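Local coordinates for protein fructokinase (PDB 3LJS) that probably transfers phosphate from ATP to fructose, as a sugar kinase of the PfkB family with the ribokinase-like fold, at residues Lys5-Phe10 against Gly51-Val56; Asp16-Pro21 against Leu32-Gly37; Val236-Arg241 against Ser291-Leu296. All blocks are in the same frame, centred on the assembly; numbering follows the deposited sequence.

Interaction 1 of 3, residues Lys5-Phe10 against Gly51-Val56; sequences KTILCF and GAVQFV
Val56 and Phe10 close the tight end of this pair of parallel strands. The Phe10 ring, its CG anti to the backbone N (chi1 173°), crosses the Val56 side chain at a slant, with Val56 CG1 at its edge, in plane, 3.7 Å from CD1. On the other side of the sheet, the Cys9 and Phe55 side chains meet where Cys9 CB stands 4.3 Å from Phe55 CD1. Val53 sends CG2 anti to its backbone N (chi1 of CG1 60°), close to Ile7 O and 4.1 Å from Cys9 SG. Backbone bonds alternate between the strands: Ile7 N to Ala52 O, Gln54 N to Ile7 O, Cys9 N to Gln54 O (almost straight, 176°), and Val56 N to Cys9 O at 2.8 Å. Strands 6-10 and 53-60 are neighbours in the main sheet of the ribokinase-like fold; the connection between them carries the hairpin of strands 14-19 and 30-36 and then helix 38-49, whose Val42 and Val46 cover Ile7, Cys9 and Val53. Phe10 and Val56 instead meet Phe117, and helix 143-158 also packs on Phe10. Toward the start of both strands the packing thins, and Ala52 is exposed, against the buried Leu8 to Phe10 and Val53 to Val56. Thr6 OG1 comes no nearer than 4.0 Å to Ala52 CB, while Thr6 CG2 rests 4.1 Å from Gln54 CB. A water donates to Lys5 O at 2.6 Å and to Ala52 O, which also accepts from Ile7 N. The Lys5 side chain leads away, its NZ bonding to Phe276 O.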
# COMPACT_ATOMS: atom_id res chain seq x y z
N LYS B 5 26.30 -1.85 -25.94
CA LYS B 5 25.46 -0.69 -26.24
C LYS B 5 24.23 -0.66 -25.34
O LYS B 5 23.36 0.18 -25.51
CB LYS B 5 24.99 -0.75 -27.70
CG LYS B 5 26.10 -0.94 -28.74
CD LYS B 5 26.99 0.30 -28.85
CE LYS B 5 26.53 1.22 -29.99
NZ LYS B 5 27.42 2.42 -30.12
N THR B 6 24.17 -1.59 -24.39
CA THR B 6 23.01 -1.68 -23.50
C THR B 6 23.00 -0.60 -22.44
O THR B 6 24.03 -0.28 -21.85
CB THR B 6 22.96 -3.07 -22.82
OG1 THR B 6 22.96 -4.09 -23.83
CG2 THR B 6 21.70 -3.20 -21.96
N ILE B 7 21.82 -0.03 -22.22
CA ILE B 7 21.63 0.98 -21.20
C ILE B 7 21.05 0.24 -20.01
O ILE B 7 20.00 -0.40 -20.11
CB ILE B 7 20.66 2.08 -21.66
CG1 ILE B 7 21.29 2.83 -22.84
CG2 ILE B 7 20.35 3.04 -20.51
CD1 ILE B 7 20.37 3.80 -23.52
N LEU B 8 21.76 0.30 -18.90
CA LEU B 8 21.35 -0.38 -17.69
C LEU B 8 20.72 0.62 -16.72
O LEU B 8 21.39 1.53 -16.24
CB LEU B 8 22.58 -1.08 -17.11
CG LEU B 8 22.72 -1.59 -15.69
CD1 LEU B 8 21.38 -1.91 -15.09
CD2 LEU B 8 23.64 -2.82 -15.72
N CYS B 9 19.43 0.47 -16.48
CA CYS B 9 18.70 1.36 -15.58
C CYS B 9 18.51 0.64 -14.26
O CYS B 9 17.88 -0.42 -14.21
CB CYS B 9 17.34 1.73 -16.17
SG CYS B 9 17.46 2.73 -17.67
N PHE B 10 19.05 1.21 -13.19
CA PHE B 10 18.97 0.56 -11.89
C PHE B 10 18.16 1.29 -10.82
O PHE B 10 18.19 2.51 -10.73
CB PHE B 10 20.39 0.34 -11.34
CG PHE B 10 20.41 -0.17 -9.94
CD1 PHE B 10 20.23 -1.53 -9.68
CD2 PHE B 10 20.57 0.70 -8.86
CE1 PHE B 10 20.20 -2.00 -8.36
CE2 PHE B 10 20.53 0.24 -7.55
CZ PHE B 10 20.35 -1.11 -7.30
N GLY B 51 16.24 1.32 -28.44
CA GLY B 51 17.56 1.07 -27.87
C GLY B 51 17.63 -0.19 -27.03
O GLY B 51 16.61 -0.66 -26.53
N ALA B 52 18.83 -0.75 -26.89
CA ALA B 52 19.01 -1.95 -26.08
C ALA B 52 19.02 -1.47 -24.63
O ALA B 52 19.88 -0.68 -24.25
CB ALA B 52 20.35 -2.63 -26.43
N VAL B 53 18.08 -1.95 -23.83
CA VAL B 53 18.01 -1.50 -22.45
C VAL B 53 17.55 -2.61 -21.51
O VAL B 53 16.72 -3.45 -21.86
CB VAL B 53 17.05 -0.29 -22.31
CG1 VAL B 53 15.65 -0.67 -22.76
CG2 VAL B 53 17.03 0.20 -20.86
N GLN B 54 18.10 -2.59 -20.31
CA GLN B 54 17.78 -3.57 -19.30
C GLN B 54 17.44 -2.83 -18.00
O GLN B 54 18.03 -1.79 -17.70
CB GLN B 54 18.99 -4.48 -19.10
CG GLN B 54 18.89 -5.47 -17.96
CD GLN B 54 20.14 -6.34 -17.84
OE1 GLN B 54 21.19 -6.01 -18.38
NE2 GLN B 54 20.03 -7.44 -17.11
N PHE B 55 16.46 -3.34 -17.26
CA PHE B 55 16.13 -2.74 -15.98
C PHE B 55 16.65 -3.70 -14.92
O PHE B 55 16.32 -4.89 -14.94
CB PHE B 55 14.62 -2.58 -15.78
CG PHE B 55 14.26 -2.05 -14.42
CD1 PHE B 55 14.37 -0.69 -14.12
CD2 PHE B 55 13.87 -2.92 -13.40
CE1 PHE B 55 14.10 -0.21 -12.84
CE2 PHE B 55 13.61 -2.45 -12.11
CZ PHE B 55 13.72 -1.09 -11.83
N VAL B 56 17.47 -3.18 -14.01
CA VAL B 56 18.04 -3.99 -12.94
C VAL B 56 17.49 -3.50 -11.61
O VAL B 56 17.62 -2.34 -11.24
CB VAL B 56 19.58 -3.89 -12.94
CG1 VAL B 56 20.16 -4.62 -11.73
CG2 VAL B 56 20.13 -4.51 -14.23
O HOH W 1 21.07 1.13 -26.33

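Interaction 2 of 3, residues Asp16-Pro21 against Leu32-Gly37; sequences DMLAQP and LQCAGG
Leu18 and Cys34 face each other diagonally on one side of the two strands, Leu18 CD2 touching Cys34 SG at 3.7 Å. On that same side Asp16 turns its carboxylate past Cys34 to Gly36, the last residue of strand 30-36: with CG anti to the carbonyl carbon (chi1 -72°), OD2 comes within 3.4 Å of Gly36 CA, an approach possible because Gly36 has no side chain. A water 3.1 Å from Asp16 OD2 also accepts from Gly37 N at 2.9 Å, next to the start of helix 38-49. At the far end Leu32 and Gln20 cross at about a right angle, the Leu32 methyls CD1 and CD2 lying against Gln20 CG. On the reverse side the bent chain of selenomethionine Met17 lays SE 4.1 Å from Gln33 CA, and Met17 also packs on Met17 of the second subunit. Two antiparallel hydrogen-bonded pairs, Asp16 with Cys34 and Leu18 with Leu32, fix this register; the shortest bond is Asp16 N to Cys34 O, 2.7 Å. Leu32 pairs onward with a strand of the second subunit. Such a beta hairpin in a small sheet continued across the dimer interface is typical of the lid of ribokinase-like sugar kinases.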
# COMPACT_ATOMS: atom_id res chain seq x y z
N ASP B 16 2.22 3.47 -9.47
CA ASP B 16 1.69 4.80 -9.19
C ASP B 16 0.18 4.57 -9.18
O ASP B 16 -0.38 4.13 -10.18
CB ASP B 16 2.03 5.81 -10.30
CG ASP B 16 3.50 6.20 -10.32
OD1 ASP B 16 4.08 6.42 -9.24
OD2 ASP B 16 4.07 6.32 -11.42
N MSE B 17 -0.46 4.84 -8.04
CA MSE B 17 -1.91 4.67 -7.92
C MSE B 17 -2.54 6.05 -8.02
O MSE B 17 -2.50 6.84 -7.08
CB MSE B 17 -2.26 4.02 -6.58
CG MSE B 17 -1.90 2.55 -6.48
SE MSE B 17 -3.03 1.42 -7.58
CE MSE B 17 -4.42 1.10 -6.30
N LEU B 18 -3.14 6.33 -9.18
CA LEU B 18 -3.75 7.62 -9.48
C LEU B 18 -5.18 7.78 -8.99
O LEU B 18 -6.10 7.18 -9.54
CB LEU B 18 -3.69 7.86 -10.99
CG LEU B 18 -2.36 8.29 -11.63
CD1 LEU B 18 -1.19 7.55 -11.02
CD2 LEU B 18 -2.43 8.05 -13.13
N ALA B 19 -5.36 8.60 -7.96
CA ALA B 19 -6.68 8.84 -7.40
C ALA B 19 -7.52 9.62 -8.40
O ALA B 19 -7.11 10.67 -8.88
CB ALA B 19 -6.57 9.62 -6.09
N GLN B 20 -8.71 9.10 -8.71
CA GLN B 20 -9.61 9.76 -9.64
C GLN B 20 -10.60 10.62 -8.87
O GLN B 20 -10.94 10.33 -7.73
CB GLN B 20 -10.38 8.73 -10.47
CG GLN B 20 -9.51 7.85 -11.35
CD GLN B 20 -8.46 8.64 -12.09
OE1 GLN B 20 -7.38 8.90 -11.56
NE2 GLN B 20 -8.78 9.05 -13.31
N PRO B 21 -11.08 11.71 -9.50
CA PRO B 21 -12.03 12.61 -8.85
C PRO B 21 -13.32 11.87 -8.49
O PRO B 21 -13.67 10.88 -9.12
CB PRO B 21 -12.27 13.68 -9.91
CG PRO B 21 -10.99 13.68 -10.70
CD PRO B 21 -10.71 12.21 -10.84
N LEU B 32 -6.34 4.41 -10.33
CA LEU B 32 -5.84 3.75 -11.53
C LEU B 32 -4.39 3.29 -11.37
O LEU B 32 -3.54 4.04 -10.90
CB LEU B 32 -5.96 4.70 -12.73
CG LEU B 32 -7.29 4.74 -13.49
CD1 LEU B 32 -8.45 4.33 -12.61
CD2 LEU B 32 -7.49 6.13 -14.06
N GLN B 33 -4.13 2.06 -11.77
CA GLN B 33 -2.81 1.45 -11.68
C GLN B 33 -1.91 1.81 -12.86
O GLN B 33 -2.25 1.54 -14.01
CB GLN B 33 -2.97 -0.07 -11.62
CG GLN B 33 -1.68 -0.85 -11.65
CD GLN B 33 -1.92 -2.33 -11.88
OE1 GLN B 33 -2.40 -2.73 -12.93
NE2 GLN B 33 -1.59 -3.14 -10.88
N CYS B 34 -0.77 2.42 -12.57
CA CYS B 34 0.20 2.81 -13.59
C CYS B 34 1.62 2.42 -13.20
O CYS B 34 2.03 2.60 -12.05
CB CYS B 34 0.16 4.32 -13.83
SG CYS B 34 -1.35 4.89 -14.62
N ALA B 35 2.37 1.88 -14.16
CA ALA B 35 3.75 1.48 -13.92
C ALA B 35 4.57 2.75 -13.71
O ALA B 35 4.40 3.74 -14.42
CB ALA B 35 4.29 0.69 -15.11
N GLY B 36 5.46 2.73 -12.71
CA GLY B 36 6.27 3.90 -12.43
C GLY B 36 7.65 3.59 -11.87
O GLY B 36 8.08 2.44 -11.86
N GLY B 37 8.32 4.62 -11.38
CA GLY B 37 9.67 4.47 -10.85
C GLY B 37 10.57 5.23 -11.81
O GLY B 37 10.50 5.00 -13.02
O HOH W 2 7.03 7.21 -11.12

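Interaction 3 of 3, residues Val236-Arg241 against Ser291-Leu296; sequences VHWYTR and SIVSTL
Trp238 comes first along the strand to meet the helix, and it carries most of the contact. Its CG sits between the backbone N and the carbonyl carbon (chi1 62°), and the indole stands out from the strand toward helix 289-305. Ile292 crosses it at about a right angle and lowers CG2 onto one face: the methyl lies 3.7 Å from the centroid of the five-membered ring and only 10° off its normal, a well-centred CH-pi contact. The second arm of the same isoleucine runs on to the six-membered ring, where CD1 is 3.7 Å from Trp238 CZ3. One helical turn later Leu296 approaches the root of the indole, its CD1 3.9 Å from Trp238 CB. Val293 touches more loosely, CG2 standing 4.2 Å from Trp238 NE1. Two residues on, Thr240 points to the helix and meets Ile292 tip to tip, CG2 to CD1 at 3.8 Å. Its hydroxyl is engaged elsewhere, in hydrogen bonds with Thr242 N and Ala243 N in the turn that leads to strand 244-246, so the methyl is what serves this contact. The axes of the two short segments come no closer than 10.7 Å, at 142° between their directions, a separation spanned chiefly by Trp238 and Ile292. The helix thereby covers the antiparallel edge region of the main alpha/beta sheet; Leu296 also touches Met268 of helix 262-275, and its side chain is about 9 Å from that of Lys195, an ATP-binding residue, though no nucleotide is bound to this chain. With methyls against an aromatic face and no polar pairing between strand and helix, cohesion here rests on dispersion, the CH-pi contact of Ile292 and burial of apolar surface.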
# COMPACT_ATOMS: atom_id res chain seq x y z
N VAL B 236 16.40 24.03 -20.38
CA VAL B 236 17.44 23.24 -19.73
C VAL B 236 18.83 23.79 -20.05
O VAL B 236 19.15 24.07 -21.20
CB VAL B 236 17.38 21.76 -20.17
CG1 VAL B 236 18.51 20.97 -19.53
CG2 VAL B 236 16.04 21.16 -19.76
N HIS B 237 19.64 23.96 -19.01
CA HIS B 237 21.00 24.46 -19.17
C HIS B 237 21.97 23.30 -19.06
O HIS B 237 21.76 22.39 -18.26
CB HIS B 237 21.34 25.49 -18.09
CG HIS B 237 20.51 26.73 -18.15
ND1 HIS B 237 19.14 26.73 -17.95
CD2 HIS B 237 20.85 28.02 -18.38
CE1 HIS B 237 18.68 27.97 -18.07
NE2 HIS B 237 19.70 28.77 -18.33
N TRP B 238 23.03 23.32 -19.85
CA TRP B 238 24.04 22.27 -19.79
C TRP B 238 25.39 22.91 -19.48
O TRP B 238 25.64 24.06 -19.83
CB TRP B 238 24.12 21.49 -21.10
CG TRP B 238 24.52 22.30 -22.31
CD1 TRP B 238 23.68 22.85 -23.24
CD2 TRP B 238 25.85 22.63 -22.72
NE1 TRP B 238 24.41 23.49 -24.21
CE2 TRP B 238 25.75 23.37 -23.91
CE3 TRP B 238 27.12 22.36 -22.20
CZ2 TRP B 238 26.87 23.86 -24.60
CZ3 TRP B 238 28.24 22.84 -22.88
CH2 TRP B 238 28.10 23.58 -24.06
N TYR B 239 26.24 22.15 -18.79
CA TYR B 239 27.57 22.61 -18.41
C TYR B 239 28.58 21.48 -18.56
O TYR B 239 28.26 20.32 -18.29
CB TYR B 239 27.60 23.03 -16.94
CG TYR B 239 26.60 24.09 -16.54
CD1 TYR B 239 26.94 25.44 -16.56
CD2 TYR B 239 25.32 23.74 -16.13
CE1 TYR B 239 26.02 26.42 -16.19
CE2 TYR B 239 24.39 24.71 -15.76
CZ TYR B 239 24.75 26.04 -15.79
OH TYR B 239 23.83 26.99 -15.43
N THR B 240 29.79 21.82 -19.00
CA THR B 240 30.87 20.85 -19.12
C THR B 240 32.03 21.57 -18.45
O THR B 240 31.89 22.72 -18.03
CB THR B 240 31.26 20.55 -20.59
OG1 THR B 240 31.74 21.75 -21.21
CG2 THR B 240 30.07 20.01 -21.36
N ARG B 241 33.18 20.92 -18.35
CA ARG B 241 34.31 21.58 -17.70
C ARG B 241 34.92 22.68 -18.57
O ARG B 241 35.76 23.43 -18.10
CB ARG B 241 35.39 20.55 -17.34
CG ARG B 241 34.89 19.49 -16.38
CD ARG B 241 35.97 18.51 -15.96
NE ARG B 241 35.38 17.46 -15.13
CZ ARG B 241 36.07 16.69 -14.29
NH1 ARG B 241 37.39 16.84 -14.17
NH2 ARG B 241 35.44 15.76 -13.58
N SER B 291 27.60 19.07 -31.00
CA SER B 291 27.01 17.75 -30.78
C SER B 291 26.12 17.78 -29.54
O SER B 291 25.05 17.17 -29.51
CB SER B 291 28.10 16.69 -30.59
OG SER B 291 28.89 16.56 -31.76
N ILE B 292 26.57 18.49 -28.50
CA ILE B 292 25.79 18.59 -27.27
C ILE B 292 24.41 19.15 -27.56
O ILE B 292 23.40 18.57 -27.17
CB ILE B 292 26.50 19.49 -26.23
CG1 ILE B 292 27.83 18.85 -25.80
CG2 ILE B 292 25.59 19.70 -25.00
CD1 ILE B 292 28.66 19.70 -24.86
N VAL B 293 24.36 20.28 -28.27
CA VAL B 293 23.09 20.91 -28.62
C VAL B 293 22.24 19.99 -29.49
O VAL B 293 21.03 19.88 -29.29
CB VAL B 293 23.32 22.25 -29.36
CG1 VAL B 293 22.00 22.79 -29.89
CG2 VAL B 293 23.96 23.26 -28.42
N SER B 294 22.86 19.32 -30.46
CA SER B 294 22.12 18.42 -31.33
C SER B 294 21.49 17.27 -30.56
O SER B 294 20.32 16.95 -30.74
CB SER B 294 23.05 17.85 -32.41
OG SER B 294 22.39 16.82 -33.13
N THR B 295 22.27 16.65 -29.68
CA THR B 295 21.78 15.53 -28.89
C THR B 295 20.73 15.92 -27.86
O THR B 295 19.74 15.21 -27.68
CB THR B 295 22.94 14.82 -28.18
OG1 THR B 295 23.73 14.13 -29.15
CG2 THR B 295 22.41 13.83 -27.13
N LEU B 296 20.93 17.05 -27.18
CA LEU B 296 19.96 17.46 -26.19
C LEU B 296 18.66 17.93 -26.85
O LEU B 296 17.60 17.90 -26.22
CB LEU B 296 20.55 18.53 -25.27
CG LEU B 296 21.78 18.00 -24.52
CD1 LEU B 296 22.34 19.08 -23.61
CD2 LEU B 296 21.40 16.75 -23.70

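In the fold
Interactions 1 and 3 are buried and belong to the same large sheet, their centres about 22 Å apart: interaction 1 joins two parallel strands within it, whereas interaction 3 seats a helix on one of its antiparallel strands toward the far edge. Interaction 2 is only partly buried and lies in a separate, smaller sheet, about 33 Å between centres from interaction 3 and across the chain's centre from it. Its hairpin is part of the chain between the two strands of interaction 1. Backbone hydrogen bonds dominate interactions 1 and 2, parallel and antiparallel respectively; interaction 3 depends on side chains alone. Of the three, interaction 2 alone reaches the second subunit.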